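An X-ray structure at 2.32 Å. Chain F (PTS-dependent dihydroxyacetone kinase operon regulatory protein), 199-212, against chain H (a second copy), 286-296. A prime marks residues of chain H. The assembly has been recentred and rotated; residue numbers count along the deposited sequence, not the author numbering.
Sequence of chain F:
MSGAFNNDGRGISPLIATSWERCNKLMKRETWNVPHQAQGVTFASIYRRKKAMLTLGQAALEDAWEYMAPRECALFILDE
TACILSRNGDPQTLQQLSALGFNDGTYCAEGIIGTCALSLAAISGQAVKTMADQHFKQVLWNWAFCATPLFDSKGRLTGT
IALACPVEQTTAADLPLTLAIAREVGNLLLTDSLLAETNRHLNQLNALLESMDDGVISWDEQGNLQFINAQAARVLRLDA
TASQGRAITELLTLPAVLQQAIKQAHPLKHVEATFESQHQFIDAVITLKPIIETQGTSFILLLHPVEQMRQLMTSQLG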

# COMPACT_ATOMS: atom_id res chain seq x y z
N ASN F 199 4.91 -7.01 11.04
CA ASN F 199 5.62 -6.88 12.29
C ASN F 199 4.99 -7.80 13.37
O ASN F 199 5.70 -8.57 14.05
CB ASN F 199 5.65 -5.40 12.71
CG ASN F 199 6.57 -5.15 13.90
OD1 ASN F 199 7.74 -5.54 13.91
ND2 ASN F 199 6.05 -4.53 14.92
N ARG F 200 3.66 -7.79 13.49
CA ARG F 200 3.01 -8.73 14.41
C ARG F 200 3.31 -10.19 14.11
O ARG F 200 3.52 -10.98 15.04
CB ARG F 200 1.52 -8.46 14.53
CG ARG F 200 1.24 -6.99 14.94
CD ARG F 200 -0.20 -6.81 15.44
NE ARG F 200 -0.42 -7.72 16.56
CZ ARG F 200 -1.57 -7.90 17.18
NH1 ARG F 200 -2.65 -7.22 16.80
NH2 ARG F 200 -1.64 -8.74 18.20
N HIS F 201 3.42 -10.57 12.83
CA HIS F 201 3.78 -11.99 12.55
C HIS F 201 5.23 -12.29 12.86
O HIS F 201 5.60 -13.41 13.23
CB HIS F 201 3.46 -12.42 11.08
CG HIS F 201 2.02 -12.33 10.73
ND1 HIS F 201 1.07 -13.16 11.29
CD2 HIS F 201 1.35 -11.51 9.89
CE1 HIS F 201 -0.13 -12.85 10.81
NE2 HIS F 201 0.02 -11.86 9.95
N LEU F 202 6.08 -11.29 12.70
CA LEU F 202 7.48 -11.44 13.05
C LEU F 202 7.64 -11.61 14.57
O LEU F 202 8.43 -12.45 15.02
CB LEU F 202 8.31 -10.26 12.52
CG LEU F 202 8.51 -10.21 10.98
CD1 LEU F 202 9.20 -8.92 10.55
CD2 LEU F 202 9.29 -11.47 10.40
N ASN F 203 6.85 -10.87 15.34
CA ASN F 203 6.80 -11.07 16.80
C ASN F 203 6.45 -12.52 17.20
O ASN F 203 7.09 -13.13 18.06
CB ASN F 203 5.81 -10.08 17.44
CG ASN F 203 6.37 -8.69 17.55
OD1 ASN F 203 7.57 -8.51 17.49
ND2 ASN F 203 5.52 -7.70 17.76
N GLN F 204 5.42 -13.08 16.55
CA GLN F 204 5.05 -14.49 16.74
C GLN F 204 6.22 -15.37 16.41
O GLN F 204 6.60 -16.30 17.16
CB GLN F 204 3.86 -14.85 15.85
CG GLN F 204 2.51 -14.26 16.33
CD GLN F 204 1.43 -14.31 15.21
OE1 GLN F 204 1.75 -14.35 14.01
NE2 GLN F 204 0.16 -14.35 15.61
N LEU F 205 6.86 -15.07 15.29
CA LEU F 205 7.94 -15.94 14.86
C LEU F 205 9.14 -15.87 15.82
O LEU F 205 9.72 -16.92 16.20
CB LEU F 205 8.32 -15.61 13.43
CG LEU F 205 9.43 -16.47 12.85
CD1 LEU F 205 9.08 -17.99 13.00
CD2 LEU F 205 9.58 -16.07 11.41
N ASN F 206 9.48 -14.65 16.23
CA ASN F 206 10.62 -14.45 17.13
C ASN F 206 10.44 -15.02 18.51
O ASN F 206 11.32 -15.72 19.00
CB ASN F 206 11.06 -12.98 17.17
CG ASN F 206 11.78 -12.58 15.90
OD1 ASN F 206 12.38 -13.43 15.24
ND2 ASN F 206 11.71 -11.32 15.53
N ALA F 207 9.26 -14.79 19.09
CA ALA F 207 8.90 -15.37 20.36
C ALA F 207 8.93 -16.90 20.29
O ALA F 207 9.44 -17.55 21.19
CB ALA F 207 7.54 -14.85 20.82
N LEU F 208 8.41 -17.50 19.22
CA LEU F 208 8.50 -18.95 19.09
C LEU F 208 9.95 -19.38 19.14
O LEU F 208 10.29 -20.24 19.94
CB LEU F 208 7.84 -19.45 17.78
CG LEU F 208 7.44 -20.92 17.57
CD1 LEU F 208 6.77 -21.53 18.82
CD2 LEU F 208 6.47 -21.02 16.36
N LEU F 209 10.78 -18.79 18.30
CA LEU F 209 12.21 -19.10 18.23
C LEU F 209 12.98 -18.94 19.56
O LEU F 209 13.81 -19.78 19.90
CB LEU F 209 12.90 -18.27 17.14
CG LEU F 209 12.41 -18.56 15.71
CD1 LEU F 209 12.79 -17.40 14.83
CD2 LEU F 209 13.03 -19.86 15.19
N GLU F 210 12.72 -17.88 20.31
CA GLU F 210 13.40 -17.67 21.58
C GLU F 210 12.98 -18.65 22.67
O GLU F 210 13.80 -18.96 23.54
CB GLU F 210 13.17 -16.26 22.10
CG GLU F 210 13.61 -15.18 21.11
CD GLU F 210 13.08 -13.77 21.49
OE1 GLU F 210 12.42 -13.62 22.55
OE2 GLU F 210 13.33 -12.83 20.71
N SER F 211 11.73 -19.11 22.65
CA SER F 211 11.21 -19.89 23.76
C SER F 211 11.13 -21.39 23.53
O SER F 211 10.88 -22.15 24.47
CB SER F 211 9.88 -19.33 24.27
OG SER F 211 8.92 -19.28 23.23
N MET F 212 11.38 -21.84 22.31
CA MET F 212 11.24 -23.28 22.03
C MET F 212 12.48 -24.07 22.43
O MET F 212 13.50 -23.49 22.73
CB MET F 212 10.90 -23.54 20.56
CG MET F 212 12.07 -23.50 19.62
SD MET F 212 11.46 -23.25 17.93
CE MET F 212 12.77 -22.34 17.23
N ILE H 286 5.15 -26.91 30.71
CA ILE H 286 4.85 -25.82 29.81
C ILE H 286 5.83 -24.65 29.88
O ILE H 286 6.56 -24.49 30.85
CB ILE H 286 3.47 -25.25 30.10
CG1 ILE H 286 3.51 -24.34 31.32
CG2 ILE H 286 2.45 -26.38 30.23
CD1 ILE H 286 2.20 -23.77 31.68
N THR H 287 5.80 -23.83 28.83
CA THR H 287 6.39 -22.50 28.83
C THR H 287 5.35 -21.50 28.34
O THR H 287 4.57 -21.77 27.42
CB THR H 287 7.62 -22.46 27.91
OG1 THR H 287 8.66 -23.27 28.47
CG2 THR H 287 8.13 -21.02 27.67
N LEU H 288 5.32 -20.35 28.99
CA LEU H 288 4.43 -19.30 28.60
C LEU H 288 5.29 -18.17 28.19
O LEU H 288 6.26 -17.85 28.87
CB LEU H 288 3.51 -18.88 29.74
CG LEU H 288 2.45 -17.87 29.27
CD1 LEU H 288 1.38 -18.53 28.34
CD2 LEU H 288 1.77 -17.18 30.45
N LYS H 289 4.94 -17.54 27.07
CA LYS H 289 5.76 -16.52 26.48
C LYS H 289 4.85 -15.38 26.12
O LYS H 289 4.07 -15.49 25.19
CB LYS H 289 6.47 -17.09 25.26
CG LYS H 289 7.20 -16.05 24.45
CD LYS H 289 8.49 -15.65 25.11
CE LYS H 289 9.14 -14.48 24.41
NZ LYS H 289 10.55 -14.77 24.06
N PRO H 290 4.93 -14.28 26.87
CA PRO H 290 4.05 -13.17 26.52
C PRO H 290 4.64 -12.39 25.36
O PRO H 290 5.87 -12.34 25.22
CB PRO H 290 4.03 -12.31 27.79
CG PRO H 290 4.72 -13.19 28.89
CD PRO H 290 5.68 -14.03 28.12
N ILE H 291 3.78 -11.81 24.53
CA ILE H 291 4.20 -10.94 23.44
C ILE H 291 3.55 -9.61 23.68
O ILE H 291 2.33 -9.49 23.63
CB ILE H 291 3.74 -11.47 22.08
CG1 ILE H 291 4.20 -12.92 21.88
CG2 ILE H 291 4.23 -10.54 20.94
CD1 ILE H 291 3.57 -13.60 20.65
N ILE H 292 4.36 -8.59 23.95
CA ILE H 292 3.85 -7.32 24.46
C ILE H 292 3.92 -6.34 23.31
O ILE H 292 4.99 -6.10 22.78
CB ILE H 292 4.66 -6.81 25.69
CG1 ILE H 292 5.01 -7.98 26.64
CG2 ILE H 292 3.89 -5.71 26.39
CD1 ILE H 292 5.97 -7.63 27.86
N GLU H 293 2.77 -5.83 22.89
CA GLU H 293 2.62 -5.04 21.67
C GLU H 293 1.76 -3.84 22.02
O GLU H 293 1.19 -3.78 23.11
CB GLU H 293 1.96 -5.88 20.55
CG GLU H 293 2.89 -6.92 19.93
CD GLU H 293 2.26 -7.86 18.84
OE1 GLU H 293 1.36 -8.67 19.16
OE2 GLU H 293 2.73 -7.82 17.69
N THR H 294 1.63 -2.89 21.11
CA THR H 294 0.88 -1.69 21.42
C THR H 294 -0.62 -1.97 21.49
O THR H 294 -1.35 -1.35 22.29
CB THR H 294 1.24 -0.52 20.47
OG1 THR H 294 0.88 -0.87 19.13
CG2 THR H 294 2.75 -0.26 20.51
N GLN H 295 -1.08 -2.96 20.71
CA GLN H 295 -2.48 -3.41 20.76
C GLN H 295 -2.84 -4.26 21.97
O GLN H 295 -4.03 -4.50 22.23
CB GLN H 295 -2.90 -4.15 19.49
CG GLN H 295 -1.83 -5.02 18.90
CD GLN H 295 -1.03 -4.25 17.86
OE1 GLN H 295 0.20 -4.34 17.81
NE2 GLN H 295 -1.73 -3.48 17.01
N GLY H 296 -1.84 -4.74 22.71
CA GLY H 296 -2.12 -5.54 23.89
C GLY H 296 -1.20 -6.72 24.06
O GLY H 296 -0.19 -6.83 23.39

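Helix 199-211 lies against the strand of chain H with its axis 9.3 Å away at closest approach and the two N-to-C directions 149° apart, so the register runs backwards: Arg200 sits near Glu293′, Asn203 near Ile291′ and Ser211 near Lys289′. Strand alternation directs CA-to-CB of Thr287′, Lys289′ and Ile291′ toward the helix, while Leu288′, Pro290′ and Ile292′ point away; Glu293′ also points its CA-to-CB bond toward the helix.

At the centre Ala207 places CB 4.0 Å from Ile291′ CG1 and 3.8 Å from Lys289′ CG. Lys289′ is t at chi1 and p at chi2; its aliphatic part thus passes Ala207 before Lys289′ NZ reaches Glu210 OE1 at 2.7 Å, a salt bridge with hydrogen bonding. Glu210 is m at chi1 and t at chi2, which brings OE1 within reach of Lys289′ NZ.

At the other end Glu293′ (m, t, chi3 -65°) divides its carboxylate. Glu293′ OE2 accepts from Asn203 ND2 at 2.8 Å and a nearly straight 165°; Glu293′ OE1 takes the salt bridge from Arg200 NH2 at 3.2 Å and 136°, plus a weak hydrogen bond from Arg200 NE at 3.3 Å. OE1 lies near the guanidinium plane, whereas Gln295′ CG covers one face, 3.1 Å from Arg200 NH1.

Ser211 adopts p, which turns Ser211 OG back to donate to Ala207 O at 2.7 Å within the helix.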